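Long-range contacts in pesticidal crystal protein CRY4AA (Bacillus thuringiensis, PDB 2C9K), which kills mosquito larvae by binding to midgut epithelial cells and causing their colloid-osmotic lysis, as a pore-forming delta-endotoxin of Bacillus thuringiensis: residues 355-360 with 451-456; 265-270 with 405-410. All blocks are in the same frame, centred on the assembly; numbering follows the deposited sequence.

Interaction 1 (355-360 with 451-456); sequences FLLNVI and YTFAWT
Leu357 reaches across to two aromatic rings, Phe453 and Trp455. Its CB points toward strand 451-456. CG lies between the backbone N and the carbonyl carbon (chi1 64°), and there the side chain forks. CD1 goes to Phe453, 3.9 Å from CE2, with CD2 of that ring slightly farther off. CD2 of Leu357 goes to the indole of Trp455 and meets its six-membered ring at the edge, near the ring plane. Leu357 CD2 is 3.3 Å from Trp455 CH2, with CZ2 the next nearest atom.

The two strands run nearly antiparallel, at 165°, with their axes 10.0 Å apart. No hydrogen bond joins them. They belong to two of the three antiparallel sheets of the beta-prism middle domain of the three-domain Cry toxin fold, and these buried side chains pack between them.

Val359 touches the same Phe453 ring farther along the strand. Its CG1 is 4.1 Å from Phe453 CZ, and the two side chains lie alongside each other, pointing opposite ways. At the other end, Trp455 CZ3 lies 4.1 Å from the backbone C of Phe355. The CB of Phe355 points away from strand 451-456, and its side chain touches Pro425. Phe355 and Leu356 form a classic beta bulge opposite Phe379.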
ATOM      1  N   PHE A 355     -12.837   0.202  10.328  1.00 23.03           N
ATOM      2  CA  PHE A 355     -12.387   1.131   9.297  1.00 22.43           C
ATOM      3  C   PHE A 355     -12.250   2.562   9.790  1.00 23.13           C
ATOM      4  O   PHE A 355     -11.774   3.438   9.065  1.00 22.84           O
ATOM      5  CB  PHE A 355     -13.339   1.086   8.106  1.00 22.05           C
ATOM      6  CG  PHE A 355     -14.684   1.692   8.379  1.00 22.67           C
ATOM      7  CD1 PHE A 355     -14.841   3.076   8.447  1.00 23.94           C
ATOM      8  CD2 PHE A 355     -15.799   0.890   8.549  1.00 23.11           C
ATOM      9  CE1 PHE A 355     -16.095   3.653   8.677  1.00 23.27           C
ATOM     10  CE2 PHE A 355     -17.057   1.453   8.781  1.00 24.27           C
ATOM     11  CZ  PHE A 355     -17.203   2.840   8.844  1.00 23.12           C
ATOM     12  N   LEU A 356     -12.680   2.797  11.022  1.00 23.46           N
ATOM     13  CA  LEU A 356     -12.594   4.116  11.630  1.00 24.12           C
ATOM     14  C   LEU A 356     -12.836   3.970  13.122  1.00 26.08           C
ATOM     15  O   LEU A 356     -13.695   3.195  13.540  1.00 26.70           O
ATOM     16  CB  LEU A 356     -13.654   5.050  11.045  1.00 22.76           C
ATOM     17  CG  LEU A 356     -13.673   6.495  11.563  1.00 22.48           C
ATOM     18  CD1 LEU A 356     -12.434   7.241  11.079  1.00 23.00           C
ATOM     19  CD2 LEU A 356     -14.912   7.195  11.066  1.00 21.92           C
ATOM     20  N   LEU A 357     -12.066   4.678  13.936  1.00 27.30           N
ATOM     21  CA  LEU A 357     -12.313   4.605  15.362  1.00 28.77           C
ATOM     22  C   LEU A 357     -12.098   5.930  16.039  1.00 29.78           C
ATOM     23  O   LEU A 357     -11.449   6.830  15.498  1.00 29.50           O
ATOM     24  CB  LEU A 357     -11.479   3.524  16.050  1.00 28.41           C
ATOM     25  CG  LEU A 357      -9.969   3.603  16.098  1.00 29.39           C
ATOM     26  CD1 LEU A 357      -9.470   2.738  17.254  1.00 29.94           C
ATOM     27  CD2 LEU A 357      -9.398   3.129  14.775  1.00 30.52           C
ATOM     28  N   ASN A 358     -12.676   6.040  17.227  1.00 31.24           N
ATOM     29  CA  ASN A 358     -12.615   7.249  18.021  1.00 32.23           C
ATOM     30  C   ASN A 358     -11.960   6.881  19.329  1.00 31.05           C
ATOM     31  O   ASN A 358     -12.382   5.931  19.973  1.00 32.37           O
ATOM     32  CB  ASN A 358     -14.036   7.740  18.278  1.00 35.63           C
ATOM     33  CG  ASN A 358     -14.081   9.145  18.813  1.00 38.36           C
ATOM     34  OD1 ASN A 358     -13.523   9.444  19.871  1.00 38.60           O
ATOM     35  ND2 ASN A 358     -14.757  10.024  18.082  1.00 40.19           N
ATOM     36  N   VAL A 359     -10.926   7.610  19.725  1.00 29.76           N
ATOM     37  CA  VAL A 359     -10.270   7.298  20.988  1.00 29.75           C
ATOM     38  C   VAL A 359     -10.245   8.483  21.950  1.00 29.22           C
ATOM     39  O   VAL A 359     -10.017   9.626  21.543  1.00 27.77           O
ATOM     40  CB  VAL A 359      -8.819   6.794  20.772  1.00 29.49           C
ATOM     41  CG1 VAL A 359      -8.804   5.712  19.707  1.00 30.04           C
ATOM     42  CG2 VAL A 359      -7.914   7.936  20.384  1.00 30.48           C
ATOM     43  N   ILE A 360     -10.519   8.190  23.219  1.00 28.62           N
ATOM     44  CA  ILE A 360     -10.501   9.188  24.279  1.00 29.47           C
ATOM     45  C   ILE A 360      -9.414   8.756  25.250  1.00 30.88           C
ATOM     46  O   ILE A 360      -9.511   7.707  25.885  1.00 31.48           O
ATOM     47  CB  ILE A 360     -11.835   9.270  25.066  1.00 30.24           C
ATOM     48  CG1 ILE A 360     -12.979   9.720  24.150  1.00 29.56           C
ATOM     49  CG2 ILE A 360     -11.688  10.254  26.226  1.00 28.50           C
ATOM     50  CD1 ILE A 360     -13.415   8.670  23.142  1.00 31.41           C
ATOM     51  N   TYR A 451       0.870   5.325  21.406  1.00 24.85           N
ATOM     52  CA  TYR A 451       0.302   4.231  20.630  1.00 24.57           C
ATOM     53  C   TYR A 451       0.430   4.485  19.138  1.00 23.72           C
ATOM     54  O   TYR A 451       0.649   5.613  18.698  1.00 24.62           O
ATOM     55  CB  TYR A 451      -1.190   4.043  20.937  1.00 24.31           C
ATOM     56  CG  TYR A 451      -1.562   3.818  22.390  1.00 26.15           C
ATOM     57  CD1 TYR A 451      -1.661   4.885  23.285  1.00 26.63           C
ATOM     58  CD2 TYR A 451      -1.865   2.542  22.857  1.00 24.75           C
ATOM     59  CE1 TYR A 451      -2.058   4.684  24.606  1.00 27.43           C
ATOM     60  CE2 TYR A 451      -2.258   2.330  24.167  1.00 26.80           C
ATOM     61  CZ  TYR A 451      -2.356   3.401  25.040  1.00 28.56           C
ATOM     62  OH  TYR A 451      -2.766   3.184  26.341  1.00 28.49           O
ATOM     63  N   THR A 452       0.290   3.420  18.365  0.50 22.47           N
ATOM     64  CA  THR A 452       0.311   3.510  16.919  0.50 22.08           C
ATOM     65  C   THR A 452      -0.774   2.561  16.456  0.50 21.25           C
ATOM     66  O   THR A 452      -0.942   1.474  17.012  0.50 21.37           O
ATOM     67  CB  THR A 452       1.641   3.057  16.317  0.50 23.00           C
ATOM     68  OG1 THR A 452       2.045   1.837  16.936  1.00 25.49           O
ATOM     69  CG2 THR A 452       2.709   4.110  16.508  1.00 24.20           C
ATOM     70  N   PHE A 453      -1.529   2.982  15.456  1.00 20.65           N
ATOM     71  CA  PHE A 453      -2.596   2.157  14.920  1.00 19.91           C
ATOM     72  C   PHE A 453      -2.186   1.723  13.523  1.00 19.25           C
ATOM     73  O   PHE A 453      -1.963   2.552  12.649  1.00 20.71           O
ATOM     74  CB  PHE A 453      -3.904   2.953  14.905  1.00 19.23           C
ATOM     75  CG  PHE A 453      -4.359   3.391  16.279  1.00 19.58           C
ATOM     76  CD1 PHE A 453      -3.734   4.453  16.931  1.00 18.10           C
ATOM     77  CD2 PHE A 453      -5.364   2.692  16.951  1.00 18.51           C
ATOM     78  CE1 PHE A 453      -4.098   4.808  18.230  1.00 17.30           C
ATOM     79  CE2 PHE A 453      -5.732   3.041  18.250  1.00 17.37           C
ATOM     80  CZ  PHE A 453      -5.098   4.098  18.889  1.00 17.74           C
ATOM     81  N   ALA A 454      -2.049   0.415  13.340  1.00 18.32           N
ATOM     82  CA  ALA A 454      -1.648  -0.160  12.061  1.00 17.54           C
ATOM     83  C   ALA A 454      -2.852  -0.274  11.139  1.00 17.45           C
ATOM     84  O   ALA A 454      -3.943  -0.619  11.578  1.00 18.53           O
ATOM     85  CB  ALA A 454      -1.040  -1.528  12.282  1.00 16.06           C
ATOM     86  N   TRP A 455      -2.642   0.009   9.862  1.00 17.21           N
ATOM     87  CA  TRP A 455      -3.706  -0.054   8.879  1.00 18.26           C
ATOM     88  C   TRP A 455      -3.241  -0.753   7.614  1.00 18.41           C
ATOM     89  O   TRP A 455      -2.200  -0.420   7.068  1.00 18.96           O
ATOM     90  CB  TRP A 455      -4.178   1.361   8.520  1.00 20.10           C
ATOM     91  CG  TRP A 455      -4.718   2.139   9.680  1.00 19.98           C
ATOM     92  CD1 TRP A 455      -4.035   3.003  10.477  1.00 18.20           C
ATOM     93  CD2 TRP A 455      -6.056   2.087  10.196  1.00 20.48           C
ATOM     94  NE1 TRP A 455      -4.860   3.493  11.461  1.00 19.77           N
ATOM     95  CE2 TRP A 455      -6.106   2.944  11.311  1.00 20.37           C
ATOM     96  CE3 TRP A 455      -7.217   1.396   9.820  1.00 20.40           C
ATOM     97  CZ2 TRP A 455      -7.270   3.132  12.058  1.00 20.85           C
ATOM     98  CZ3 TRP A 455      -8.375   1.585  10.563  1.00 20.26           C
ATOM     99  CH2 TRP A 455      -8.392   2.445  11.668  1.00 19.78           C
ATOM    100  N   THR A 456      -4.015  -1.725   7.153  1.00 18.65           N
ATOM    101  CA  THR A 456      -3.680  -2.434   5.928  1.00 20.24           C
ATOM    102  C   THR A 456      -4.692  -2.037   4.858  1.00 21.54           C
ATOM    103  O   THR A 456      -5.802  -1.604   5.182  1.00 23.34           O
ATOM    104  CB  THR A 456      -3.699  -3.958   6.137  1.00 20.35           C
ATOM    105  OG1 THR A 456      -4.920  -4.346   6.779  1.00 22.83           O
ATOM    106  CG2 THR A 456      -2.521  -4.379   6.986  1.00 18.39           C
TER

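Interaction 2 (265-270 with 405-410)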
ATOM      1  N   GLN A 265      -0.527   5.388  12.296  1.00 23.03           N
ATOM      2  CA  GLN A 265      -0.933   6.714  12.739  1.00 22.14           C
ATOM      3  C   GLN A 265      -0.581   6.656  14.227  1.00 23.33           C
ATOM      4  O   GLN A 265      -0.731   5.604  14.852  1.00 24.15           O
ATOM      5  CB  GLN A 265      -2.439   6.914  12.519  1.00 20.02           C
ATOM      6  CG  GLN A 265      -2.861   6.877  11.047  1.00 21.33           C
ATOM      7  CD  GLN A 265      -4.365   7.082  10.834  1.00 23.23           C
ATOM      8  OE1 GLN A 265      -5.188   6.587  11.604  1.00 25.55           O
ATOM      9  NE2 GLN A 265      -4.724   7.792   9.771  1.00 22.61           N
ATOM     10  N   VAL A 266      -0.098   7.750  14.809  1.00 23.20           N
ATOM     11  CA  VAL A 266       0.286   7.688  16.219  1.00 23.14           C
ATOM     12  C   VAL A 266      -0.447   8.607  17.201  1.00 23.45           C
ATOM     13  O   VAL A 266      -0.977   9.654  16.832  1.00 24.06           O
ATOM     14  CB  VAL A 266       1.838   7.855  16.358  1.00 22.34           C
ATOM     15  CG1 VAL A 266       2.433   8.285  15.030  1.00 20.95           C
ATOM     16  CG2 VAL A 266       2.182   8.840  17.461  1.00 22.12           C
ATOM     17  N   LEU A 267      -0.475   8.181  18.462  1.00 22.31           N
ATOM     18  CA  LEU A 267      -1.140   8.921  19.522  1.00 21.33           C
ATOM     19  C   LEU A 267      -0.189   9.188  20.684  1.00 22.31           C
ATOM     20  O   LEU A 267       0.597   8.309  21.066  1.00 23.09           O
ATOM     21  CB  LEU A 267      -2.355   8.129  20.028  1.00 18.69           C
ATOM     22  CG  LEU A 267      -3.012   8.545  21.354  1.00 18.28           C
ATOM     23  CD1 LEU A 267      -3.623   9.939  21.248  1.00 18.54           C
ATOM     24  CD2 LEU A 267      -4.072   7.525  21.721  1.00 16.80           C
ATOM     25  N   ASN A 268      -0.283  10.404  21.230  1.00 21.07           N
ATOM     26  CA  ASN A 268       0.514  10.877  22.366  1.00 21.28           C
ATOM     27  C   ASN A 268       1.999  11.066  22.113  1.00 22.63           C
ATOM     28  O   ASN A 268       2.810  10.971  23.033  1.00 22.28           O
ATOM     29  CB  ASN A 268       0.335   9.963  23.577  1.00 21.23           C
ATOM     30  CG  ASN A 268      -1.038  10.082  24.191  1.00 23.32           C
ATOM     31  OD1 ASN A 268      -1.712  11.114  24.065  1.00 24.45           O
ATOM     32  ND2 ASN A 268      -1.462   9.032  24.878  1.00 24.13           N
ATOM     33  N   PHE A 269       2.354  11.349  20.867  1.00 24.17           N
ATOM     34  CA  PHE A 269       3.744  11.549  20.514  1.00 25.29           C
ATOM     35  C   PHE A 269       4.336  12.791  21.172  1.00 27.13           C
ATOM     36  O   PHE A 269       5.370  12.734  21.840  1.00 28.54           O
ATOM     37  CB  PHE A 269       3.891  11.696  19.005  1.00 23.09           C
ATOM     38  CG  PHE A 269       5.278  12.066  18.586  1.00 21.94           C
ATOM     39  CD1 PHE A 269       6.296  11.117  18.601  1.00 20.92           C
ATOM     40  CD2 PHE A 269       5.588  13.379  18.251  1.00 19.46           C
ATOM     41  CE1 PHE A 269       7.610  11.476  18.293  1.00 21.57           C
ATOM     42  CE2 PHE A 269       6.897  13.743  17.941  1.00 20.00           C
ATOM     43  CZ  PHE A 269       7.909  12.791  17.963  1.00 20.28           C
ATOM     44  N   GLU A 270       3.670  13.918  20.969  1.00 29.05           N
ATOM     45  CA  GLU A 270       4.139  15.189  21.488  1.00 29.03           C
ATOM     46  C   GLU A 270       4.144  15.336  23.004  1.00 27.25           C
ATOM     47  O   GLU A 270       5.020  15.993  23.545  1.00 27.44           O
ATOM     48  CB  GLU A 270       3.341  16.329  20.841  1.00 29.74           C
ATOM     49  CG  GLU A 270       3.366  16.291  19.310  1.00 36.41           C
ATOM     50  CD  GLU A 270       2.218  15.467  18.684  1.00 43.15           C
ATOM     51  OE1 GLU A 270       1.876  14.374  19.214  1.00 43.76           O
ATOM     52  OE2 GLU A 270       1.666  15.916  17.643  1.00 43.77           O
ATOM     53  N   ASN A 405      -9.270  11.883  19.593  1.00 24.86           N
ATOM     54  CA  ASN A 405      -8.604  11.751  18.302  1.00 25.47           C
ATOM     55  C   ASN A 405      -9.271  10.707  17.440  1.00 24.68           C
ATOM     56  O   ASN A 405      -9.801   9.729  17.948  1.00 26.20           O
ATOM     57  CB  ASN A 405      -7.144  11.350  18.511  1.00 26.73           C
ATOM     58  CG  ASN A 405      -6.309  12.471  19.073  1.00 26.47           C
ATOM     59  OD1 ASN A 405      -5.950  13.397  18.354  1.00 28.02           O
ATOM     60  ND2 ASN A 405      -5.999  12.402  20.365  1.00 24.31           N
ATOM     61  N   ILE A 406      -9.237  10.916  16.131  1.00 24.49           N
ATOM     62  CA  ILE A 406      -9.824   9.959  15.209  1.00 25.40           C
ATOM     63  C   ILE A 406      -8.737   9.332  14.339  1.00 25.84           C
ATOM     64  O   ILE A 406      -7.848  10.033  13.834  1.00 27.06           O
ATOM     65  CB  ILE A 406     -10.856  10.621  14.286  1.00 26.03           C
ATOM     66  CG1 ILE A 406     -12.039  11.133  15.105  1.00 26.42           C
ATOM     67  CG2 ILE A 406     -11.321   9.619  13.241  1.00 26.76           C
ATOM     68  CD1 ILE A 406     -13.086  11.829  14.283  1.00 26.10           C
ATOM     69  N   PHE A 407      -8.803   8.015  14.172  1.00 24.31           N
ATOM     70  CA  PHE A 407      -7.835   7.306  13.345  1.00 22.73           C
ATOM     71  C   PHE A 407      -8.544   6.508  12.248  1.00 21.57           C
ATOM     72  O   PHE A 407      -9.677   6.058  12.411  1.00 20.17           O
ATOM     73  CB  PHE A 407      -6.963   6.377  14.206  1.00 22.53           C
ATOM     74  CG  PHE A 407      -6.150   7.100  15.248  1.00 23.46           C
ATOM     75  CD1 PHE A 407      -6.529   7.080  16.585  1.00 23.99           C
ATOM     76  CD2 PHE A 407      -5.023   7.830  14.886  1.00 23.55           C
ATOM     77  CE1 PHE A 407      -5.805   7.777  17.545  1.00 23.16           C
ATOM     78  CE2 PHE A 407      -4.294   8.531  15.841  1.00 23.50           C
ATOM     79  CZ  PHE A 407      -4.689   8.503  17.173  1.00 23.98           C
ATOM     80  N   GLY A 408      -7.851   6.338  11.130  1.00 21.50           N
ATOM     81  CA  GLY A 408      -8.395   5.627   9.990  1.00 20.86           C
ATOM     82  C   GLY A 408      -7.938   6.379   8.755  1.00 21.15           C
ATOM     83  O   GLY A 408      -7.325   7.444   8.873  1.00 22.14           O
ATOM     84  N   LEU A 409      -8.216   5.848   7.573  1.00 20.31           N
ATOM     85  CA  LEU A 409      -7.798   6.529   6.356  1.00 21.07           C
ATOM     86  C   LEU A 409      -8.978   7.054   5.540  1.00 20.78           C
ATOM     87  O   LEU A 409     -10.135   6.734   5.814  1.00 19.17           O
ATOM     88  CB  LEU A 409      -6.918   5.602   5.513  1.00 22.35           C
ATOM     89  CG  LEU A 409      -5.474   5.422   6.014  1.00 23.17           C
ATOM     90  CD1 LEU A 409      -4.772   6.761   6.042  1.00 22.16           C
ATOM     91  CD2 LEU A 409      -5.464   4.812   7.406  1.00 24.76           C
ATOM     92  N   PRO A 410      -8.701   7.884   4.529  1.00 19.78           N
ATOM     93  CA  PRO A 410      -9.758   8.449   3.686  1.00 19.90           C
ATOM     94  C   PRO A 410     -10.597   7.423   2.920  1.00 20.08           C
ATOM     95  O   PRO A 410     -10.275   6.234   2.887  1.00 19.15           O
ATOM     96  CB  PRO A 410      -8.985   9.373   2.749  1.00 18.96           C
ATOM     97  CG  PRO A 410      -7.830   9.804   3.586  1.00 18.33           C
ATOM     98  CD  PRO A 410      -7.405   8.502   4.213  1.00 17.90           C
TER
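Gln265 and Phe407 lie alongside each other and point in opposite directions. The Gln265 amide reaches the backbone of Gly408, while the Phe407 ring reaches Val266 and Leu267. The amide plane of Gln265 and the ring plane of Phe407 are 55° apart. Gln265 CB is 3.6 Å from CD2 of the Phe407 ring. Beyond CG the glutamine is extended, and CD is carried past the ring to Gly408.

There the amide makes two hydrogen bonds with one residue, which presents both its N and its O. Gly408 N donates to Gln265 OE1 at 2.7 Å; it lies in the carbonyl plane, on a lone pair, and the N-H...O angle is 147°. Gln265 NE2 donates to Gly408 O at 2.8 Å. This donor stands above the carbonyl plane of Gly408, 49° out of it. The pair of bonds fixes the rotation of the amide. OE1 also lies at the edge of the Phe407 ring, in its plane, and is 3.2 Å from Phe407 CB.

Strands 265-267 and 405-407 belong to two different sheets of the beta-prism middle domain of the toxin. They run roughly antiparallel. The Gln265 amide links its strand to Gly408, the residue after Phe407.

The tip of the Phe407 ring points at the backbone of strand 265-267. Val266 O sits at the ring edge, 3.6 Å from Phe407 CE2. Leu267 CB packs on Phe407 CZ at 3.7 Å. Leu267 CD1 reaches Asn405 ND2, the two side chains crossing at a slant. Both methyl carbons of Leu409, CD1 and CD2, lie 3.9 Å from Gln265 NE2. The CB of Val266 points away from segment 405-410, and its side chain touches Trp222, Asn223 and Asn226 of helix 222-240.

In the fold
Interactions 1 and 2 join the same two sheets, and their centres are 7 Å apart. Strand 262-267 is a neighbour of 450-457 in one sheet; strand 353-362 is a neighbour of 402-407 in the other. Probable backbone hydrogen bonds connect the contacts on the first side: Phe453 N to Gln265 O and Tyr451 O to Leu267 N, both 2.8 Å. On the second side, Leu357 and Val359 bond to Phe407 and Asn405 through their backbones. Between the sheets, the rings of Phe407 and Phe453 stack. Trp455 NE1 packs 3.1 Å from Gln265 OE1. Along the chain the segments of the two contacts alternate.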